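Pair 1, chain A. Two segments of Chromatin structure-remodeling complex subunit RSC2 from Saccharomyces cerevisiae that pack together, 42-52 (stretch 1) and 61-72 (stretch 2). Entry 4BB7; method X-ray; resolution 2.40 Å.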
# COMPACT_ATOMS: atom_id res chain seq x y z
N GLN A 42 0.42 -22.75 8.79
CA GLN A 42 -0.32 -23.91 8.29
C GLN A 42 -1.82 -23.64 8.19
O GLN A 42 -2.60 -24.53 7.86
CB GLN A 42 -0.03 -25.15 9.14
CG GLN A 42 1.43 -25.59 9.09
CD GLN A 42 1.69 -26.89 9.84
OE1 GLN A 42 1.17 -27.11 10.93
NE2 GLN A 42 2.52 -27.75 9.26
N LYS A 43 -2.21 -22.40 8.46
CA LYS A 43 -3.60 -21.99 8.32
C LYS A 43 -3.67 -20.70 7.50
O LYS A 43 -3.87 -19.61 8.05
CB LYS A 43 -4.25 -21.82 9.69
CG LYS A 43 -5.71 -22.24 9.73
CD LYS A 43 -6.11 -22.69 11.13
CE LYS A 43 -6.02 -21.55 12.13
NZ LYS A 43 -6.54 -21.95 13.46
N PRO A 44 -3.49 -20.82 6.18
CA PRO A 44 -3.33 -19.70 5.25
C PRO A 44 -4.49 -18.70 5.24
O PRO A 44 -5.64 -19.07 5.48
CB PRO A 44 -3.22 -20.39 3.89
CG PRO A 44 -2.77 -21.77 4.20
CD PRO A 44 -3.44 -22.12 5.49
N ILE A 45 -4.17 -17.45 4.96
CA ILE A 45 -5.17 -16.42 4.72
C ILE A 45 -5.94 -16.78 3.47
O ILE A 45 -5.35 -17.02 2.42
CB ILE A 45 -4.52 -15.05 4.47
CG1 ILE A 45 -3.56 -14.68 5.60
CG2 ILE A 45 -5.58 -13.97 4.28
CD1 ILE A 45 -2.77 -13.40 5.34
N VAL A 46 -7.27 -16.82 3.56
CA VAL A 46 -8.07 -16.99 2.36
C VAL A 46 -8.35 -15.61 1.77
O VAL A 46 -8.85 -14.72 2.45
CB VAL A 46 -9.39 -17.71 2.65
CG1 VAL A 46 -10.14 -17.95 1.35
CG2 VAL A 46 -9.12 -19.03 3.35
N GLY A 47 -8.01 -15.44 0.49
CA GLY A 47 -8.21 -14.17 -0.18
C GLY A 47 -8.55 -14.30 -1.65
O GLY A 47 -8.42 -15.38 -2.23
N GLN A 48 -9.01 -13.21 -2.24
CA GLN A 48 -9.27 -13.16 -3.67
C GLN A 48 -8.45 -12.04 -4.32
O GLN A 48 -8.43 -10.92 -3.81
CB GLN A 48 -10.76 -12.95 -3.95
CG GLN A 48 -11.10 -12.88 -5.44
CD GLN A 48 -12.58 -12.75 -5.70
OE1 GLN A 48 -13.33 -12.21 -4.89
NE2 GLN A 48 -13.02 -13.26 -6.85
N ILE A 49 -7.79 -12.35 -5.43
CA ILE A 49 -6.93 -11.38 -6.09
C ILE A 49 -7.70 -10.27 -6.83
O ILE A 49 -8.41 -10.53 -7.80
CB ILE A 49 -5.98 -12.07 -7.08
CG1 ILE A 49 -5.12 -13.10 -6.34
CG2 ILE A 49 -5.10 -11.04 -7.78
CD1 ILE A 49 -4.35 -14.03 -7.24
N PHE A 50 -7.56 -9.04 -6.35
CA PHE A 50 -8.23 -7.90 -6.98
C PHE A 50 -7.37 -7.19 -8.03
O PHE A 50 -7.90 -6.59 -8.96
CB PHE A 50 -8.69 -6.89 -5.92
CG PHE A 50 -10.06 -7.17 -5.39
CD1 PHE A 50 -10.31 -8.28 -4.59
CD2 PHE A 50 -11.12 -6.31 -5.66
CE1 PHE A 50 -11.57 -8.53 -4.09
CE2 PHE A 50 -12.38 -6.55 -5.17
CZ PHE A 50 -12.61 -7.66 -4.38
N ARG A 51 -6.05 -7.24 -7.86
CA ARG A 51 -5.15 -6.65 -8.85
C ARG A 51 -3.70 -7.09 -8.68
O ARG A 51 -3.30 -7.51 -7.59
CB ARG A 51 -5.26 -5.11 -8.85
CG ARG A 51 -4.40 -4.43 -7.81
CD ARG A 51 -4.50 -2.92 -7.91
NE ARG A 51 -3.54 -2.25 -7.02
CZ ARG A 51 -3.81 -1.91 -5.76
NH1 ARG A 51 -5.00 -2.16 -5.24
NH2 ARG A 51 -2.87 -1.31 -5.03
N LEU A 52 -2.94 -7.00 -9.76
CA LEU A 52 -1.54 -7.40 -9.77
C LEU A 52 -0.71 -6.33 -10.47
O LEU A 52 -1.20 -5.64 -11.36
CB LEU A 52 -1.37 -8.73 -10.52
CG LEU A 52 -2.18 -9.95 -10.07
CD1 LEU A 52 -2.43 -10.88 -11.24
CD2 LEU A 52 -1.48 -10.68 -8.93
N TRP A 61 3.61 -7.79 -7.19
CA TRP A 61 2.69 -7.61 -6.07
C TRP A 61 1.25 -7.93 -6.46
O TRP A 61 0.91 -8.06 -7.64
CB TRP A 61 2.76 -6.17 -5.56
CG TRP A 61 3.97 -5.86 -4.75
CD1 TRP A 61 5.23 -5.64 -5.21
CD2 TRP A 61 4.03 -5.69 -3.33
NE1 TRP A 61 6.08 -5.36 -4.17
CE2 TRP A 61 5.36 -5.38 -3.00
CE3 TRP A 61 3.08 -5.78 -2.30
CZ2 TRP A 61 5.78 -5.16 -1.68
CZ3 TRP A 61 3.49 -5.57 -1.00
CH2 TRP A 61 4.83 -5.26 -0.70
N LEU A 62 0.40 -8.04 -5.45
CA LEU A 62 -1.02 -8.26 -5.65
C LEU A 62 -1.83 -7.61 -4.54
O LEU A 62 -1.31 -7.35 -3.45
CB LEU A 62 -1.32 -9.76 -5.72
CG LEU A 62 -0.95 -10.63 -4.51
CD1 LEU A 62 -1.98 -10.50 -3.40
CD2 LEU A 62 -0.80 -12.08 -4.93
N ASN A 63 -3.10 -7.34 -4.81
CA ASN A 63 -4.00 -6.84 -3.79
C ASN A 63 -5.16 -7.80 -3.58
O ASN A 63 -6.00 -7.99 -4.46
CB ASN A 63 -4.51 -5.45 -4.16
CG ASN A 63 -5.42 -4.87 -3.10
OD1 ASN A 63 -6.62 -5.16 -3.08
ND2 ASN A 63 -4.87 -4.06 -2.21
N ALA A 64 -5.20 -8.41 -2.39
CA ALA A 64 -6.24 -9.38 -2.08
C ALA A 64 -7.20 -8.89 -1.00
O ALA A 64 -6.80 -8.18 -0.07
CB ALA A 64 -5.61 -10.70 -1.67
N CYS A 65 -8.48 -9.25 -1.13
CA CYS A 65 -9.46 -9.00 -0.10
C CYS A 65 -9.50 -10.17 0.87
O CYS A 65 -9.85 -11.29 0.49
CB CYS A 65 -10.85 -8.77 -0.70
SG CYS A 65 -12.13 -8.34 0.52
N TRP A 66 -9.14 -9.91 2.13
CA TRP A 66 -9.06 -10.97 3.13
C TRP A 66 -10.42 -11.52 3.52
O TRP A 66 -11.42 -10.79 3.54
CB TRP A 66 -8.33 -10.47 4.38
CG TRP A 66 -6.85 -10.33 4.20
CD1 TRP A 66 -6.12 -10.69 3.11
CD2 TRP A 66 -5.92 -9.79 5.15
NE1 TRP A 66 -4.79 -10.41 3.32
CE2 TRP A 66 -4.64 -9.86 4.57
CE3 TRP A 66 -6.05 -9.26 6.44
CZ2 TRP A 66 -3.49 -9.42 5.22
CZ3 TRP A 66 -4.90 -8.82 7.09
CH2 TRP A 66 -3.64 -8.90 6.48
N TYR A 67 -10.45 -12.81 3.84
CA TYR A 67 -11.63 -13.45 4.39
C TYR A 67 -11.21 -14.20 5.65
O TYR A 67 -10.36 -15.08 5.60
CB TYR A 67 -12.24 -14.42 3.38
CG TYR A 67 -12.96 -13.75 2.23
CD1 TYR A 67 -12.27 -12.93 1.34
CD2 TYR A 67 -14.32 -13.95 2.03
CE1 TYR A 67 -12.92 -12.32 0.29
CE2 TYR A 67 -14.98 -13.34 0.97
CZ TYR A 67 -14.27 -12.53 0.11
OH TYR A 67 -14.93 -11.93 -0.94
N TYR A 68 -11.82 -13.85 6.78
CA TYR A 68 -11.44 -14.44 8.06
C TYR A 68 -12.04 -15.83 8.26
O TYR A 68 -13.07 -16.17 7.67
CB TYR A 68 -11.87 -13.54 9.22
CG TYR A 68 -11.06 -12.27 9.37
CD1 TYR A 68 -9.90 -12.08 8.62
CD2 TYR A 68 -11.43 -11.28 10.26
CE1 TYR A 68 -9.15 -10.92 8.75
CE2 TYR A 68 -10.68 -10.13 10.41
CZ TYR A 68 -9.55 -9.95 9.65
OH TYR A 68 -8.80 -8.80 9.79
N ARG A 69 -11.38 -16.63 9.09
CA ARG A 69 -11.96 -17.88 9.56
C ARG A 69 -12.60 -17.57 10.91
O ARG A 69 -12.27 -16.56 11.53
CB ARG A 69 -10.89 -18.95 9.72
CG ARG A 69 -10.01 -19.16 8.50
CD ARG A 69 -8.95 -20.21 8.80
NE ARG A 69 -7.96 -20.34 7.74
CZ ARG A 69 -7.92 -21.34 6.86
NH1 ARG A 69 -8.83 -22.30 6.92
NH2 ARG A 69 -6.98 -21.38 5.94
N PRO A 70 -13.52 -18.43 11.37
CA PRO A 70 -14.25 -18.20 12.62
C PRO A 70 -13.33 -17.84 13.80
O PRO A 70 -13.58 -16.85 14.49
CB PRO A 70 -14.94 -19.54 12.88
CG PRO A 70 -15.12 -20.13 11.52
CD PRO A 70 -13.91 -19.71 10.73
N GLU A 71 -12.30 -18.64 14.01
CA GLU A 71 -11.39 -18.42 15.13
C GLU A 71 -10.74 -17.04 15.09
O GLU A 71 -10.15 -16.59 16.07
CB GLU A 71 -10.30 -19.50 15.16
CG GLU A 71 -9.44 -19.55 13.91
CD GLU A 71 -9.93 -20.55 12.88
OE1 GLU A 71 -11.14 -20.90 12.89
OE2 GLU A 71 -9.11 -21.01 12.05
N GLN A 72 -10.85 -16.37 13.95
CA GLN A 72 -10.21 -15.08 13.76
C GLN A 72 -11.16 -13.90 13.99
O GLN A 72 -10.77 -12.75 13.83
CB GLN A 72 -9.59 -14.99 12.36
CG GLN A 72 -8.38 -15.90 12.16
CD GLN A 72 -7.94 -16.00 10.72
OE1 GLN A 72 -8.76 -15.91 9.80
NE2 GLN A 72 -6.64 -16.18 10.51
O HOH W 1 -5.82 -17.48 8.07
O HOH W 2 -13.98 -10.49 -2.86

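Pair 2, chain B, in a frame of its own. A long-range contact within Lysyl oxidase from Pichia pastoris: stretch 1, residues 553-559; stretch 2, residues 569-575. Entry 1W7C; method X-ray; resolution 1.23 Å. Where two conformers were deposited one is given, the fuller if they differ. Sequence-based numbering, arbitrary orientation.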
# COMPACT_ATOMS: atom_id res chain seq x y z
N GLY B 553 1.58 -17.21 -2.06
CA GLY B 553 0.37 -17.75 -2.66
C GLY B 553 -0.41 -16.63 -3.32
O GLY B 553 -0.24 -15.45 -2.98
N ILE B 554 -1.25 -17.02 -4.28
CA ILE B 554 -2.19 -16.13 -4.99
C ILE B 554 -3.58 -16.74 -4.86
O ILE B 554 -3.78 -17.90 -5.21
CB ILE B 554 -1.81 -16.01 -6.51
CG1 ILE B 554 -0.47 -15.27 -6.65
CG2 ILE B 554 -2.93 -15.38 -7.35
CD1 ILE B 554 0.13 -15.32 -8.06
N LEU B 555 -4.52 -15.94 -4.36
CA LEU B 555 -5.92 -16.37 -4.14
C LEU B 555 -6.80 -15.88 -5.29
O LEU B 555 -6.85 -14.70 -5.60
CB LEU B 555 -6.48 -15.81 -2.84
CG LEU B 555 -7.94 -16.16 -2.51
CD1 LEU B 555 -8.13 -17.59 -2.30
CD2 LEU B 555 -8.40 -15.36 -1.29
N LEU B 556 -7.54 -16.82 -5.88
CA LEU B 556 -8.39 -16.57 -7.01
C LEU B 556 -9.84 -16.94 -6.76
O LEU B 556 -10.12 -17.98 -6.15
CB LEU B 556 -7.92 -17.34 -8.26
CG LEU B 556 -6.50 -17.15 -8.76
CD1 LEU B 556 -6.22 -18.04 -9.95
CD2 LEU B 556 -6.20 -15.68 -9.05
N ILE B 557 -10.74 -16.15 -7.33
CA ILE B 557 -12.07 -16.58 -7.64
C ILE B 557 -12.15 -16.80 -9.15
O ILE B 557 -11.97 -15.88 -9.93
CB ILE B 557 -13.13 -15.59 -7.17
CG1 ILE B 557 -13.00 -15.29 -5.66
CG2 ILE B 557 -14.54 -16.10 -7.54
CD1 ILE B 557 -13.12 -16.44 -4.72
N GLU B 558 -12.38 -18.06 -9.53
CA GLU B 558 -12.41 -18.49 -10.93
C GLU B 558 -13.84 -18.76 -11.39
O GLU B 558 -14.67 -19.23 -10.63
CB GLU B 558 -11.67 -19.84 -11.08
CG GLU B 558 -10.20 -19.83 -10.68
CD GLU B 558 -9.55 -21.19 -10.87
OE1 GLU B 558 -10.25 -22.19 -11.23
OE2 GLU B 558 -8.31 -21.31 -10.60
N SER B 559 -14.11 -18.48 -12.65
CA SER B 559 -15.30 -19.04 -13.29
C SER B 559 -15.20 -20.57 -13.23
O SER B 559 -14.14 -21.12 -13.51
CB SER B 559 -15.36 -18.62 -14.72
OG SER B 559 -16.53 -19.17 -15.33
N PRO B 569 -8.96 -20.82 -16.57
CA PRO B 569 -10.19 -20.26 -16.00
C PRO B 569 -10.14 -18.74 -15.90
O PRO B 569 -9.15 -18.15 -15.43
CB PRO B 569 -10.24 -20.89 -14.62
CG PRO B 569 -9.50 -22.22 -14.73
CD PRO B 569 -8.37 -21.86 -15.71
N ARG B 570 -11.19 -18.07 -16.33
CA ARG B 570 -11.28 -16.63 -16.12
C ARG B 570 -11.32 -16.39 -14.62
O ARG B 570 -12.07 -17.05 -13.91
CB ARG B 570 -12.56 -16.10 -16.75
CG ARG B 570 -12.63 -16.26 -18.25
CD ARG B 570 -13.83 -15.62 -18.85
NE ARG B 570 -13.64 -14.19 -18.91
CZ ARG B 570 -14.60 -13.33 -19.18
NH1 ARG B 570 -15.85 -13.73 -19.37
NH2 ARG B 570 -14.32 -12.07 -19.29
N ALA B 571 -10.50 -15.46 -14.12
CA ALA B 571 -10.40 -15.29 -12.66
C ALA B 571 -10.17 -13.85 -12.27
O ALA B 571 -9.74 -13.02 -13.07
CB ALA B 571 -9.30 -16.18 -12.11
N TYR B 572 -10.46 -13.56 -11.01
CA TYR B 572 -10.03 -12.35 -10.33
C TYR B 572 -9.21 -12.77 -9.13
O TYR B 572 -9.54 -13.72 -8.41
CB TYR B 572 -11.21 -11.43 -9.91
CG TYR B 572 -11.45 -10.29 -10.87
CD1 TYR B 572 -12.00 -10.50 -12.13
CD2 TYR B 572 -11.11 -8.98 -10.52
CE1 TYR B 572 -12.17 -9.45 -13.00
CE2 TYR B 572 -11.31 -7.92 -11.39
CZ TYR B 572 -11.83 -8.14 -12.65
OH TYR B 572 -12.03 -7.14 -13.55
N ASN B 573 -8.11 -12.04 -8.94
CA ASN B 573 -7.21 -12.24 -7.80
C ASN B 573 -7.58 -11.25 -6.72
O ASN B 573 -7.64 -10.06 -6.99
CB ASN B 573 -5.77 -12.07 -8.32
CG ASN B 573 -4.69 -11.95 -7.26
OD1 ASN B 573 -3.69 -11.25 -7.52
ND2 ASN B 573 -4.80 -12.64 -6.16
N ILE B 574 -7.83 -11.80 -5.52
CA ILE B 574 -8.00 -10.98 -4.31
C ILE B 574 -6.61 -10.82 -3.71
O ILE B 574 -6.04 -11.78 -3.17
CB ILE B 574 -8.94 -11.64 -3.30
CG1 ILE B 574 -10.28 -12.01 -3.94
CG2 ILE B 574 -9.13 -10.71 -2.11
CD1 ILE B 574 -11.23 -12.76 -3.00
N MET B 575 -6.06 -9.60 -3.85
CA MET B 575 -4.64 -9.32 -3.54
C MET B 575 -4.62 -8.43 -2.29
O MET B 575 -5.13 -7.32 -2.31
CB MET B 575 -4.06 -8.55 -4.76
CG MET B 575 -2.63 -8.14 -4.54
SD MET B 575 -1.97 -7.16 -5.91
CE MET B 575 -2.90 -7.73 -7.17
O HOH W 3 -3.78 -13.27 -3.40

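Pairs 1 and 2 are each two antiparallel strands paired edge to edge. Fourteen central residues superpose with an RMSD of 0.9 Å, and the N-to-C directions of the strands diverge similarly, at 141° in pair 1 and 150° in pair 2.

The backbone ladder is conserved at its centre. In pair 1, Tyr A67 N donates to Val A46 O (2.9 Å), and the matched atoms of pair 2, Ile B574 N and Leu B555 O, bond at 3.1 Å. One step along, Cys A65 N reaches Gln A48 O at 3.2 Å, while the return bond from Gln A48 N to Cys A65 O is weak at 3.4 Å. The equivalent bonds in pair 2 are tighter: Tyr B572 N to Ile B557 O is 3.0 Å and Ile B557 N to Tyr B572 O is 2.9 Å. The next rung, Phe A50 N to Asn A63 O (2.7 Å), is matched by Ser B559 N to Arg B570 O (2.8 Å).

On the face carrying Gly A47, Ile A49, Ala A64 and Trp A66, the matched residues are Leu B556, Glu B558, Ala B571 and Asn B573. Gly A47 brings no side chain here; an ideal CB would lie only 3.4 Å from Ala A64 CB, a tight fit. Leu B556 instead fills its position, with CD1 4.2 Å from Ala B571 CB and CD2 3.7 Å from Asn B573 CB. The Trp A66 ring receives Ile A45 CG2 over one face, 3.8 Å from the centroid of its five-membered ring. At the matched position Asn B573 makes a polar contact, ND2 donating to Leu B555 O at 3.0 Å, while Ile B554 CG2, the counterpart of Ile A45 CG2, lies 3.5 Å from the same ND2. The final matched pair exchanges apolar for acidic: Ile A49 CG2 approaches Leu A62 CB at 4.5 Å, whereas Glu B558 OE1 lies 3.6 Å from Pro B569 CG and its CG packs 4.0 Å from Ala B571 CB.

The other face carries Val A46, Gln A48, Cys A65 and Tyr A67, matched by Leu B555, Ile B557, Tyr B572 and Ile B574. Val A46 CB and Tyr A67 CB meet at 4.4 Å, and water 2 bridges Gln A48 OE1 (2.7 Å) and Tyr A67 OH (2.6 Å). Pair 2 replaces this partly polar arrangement with aliphatic packing: Ile B574 CD1 lies 4.2 Å from Leu B555 CD2 and 4.1 Å from Ile B557 CG1.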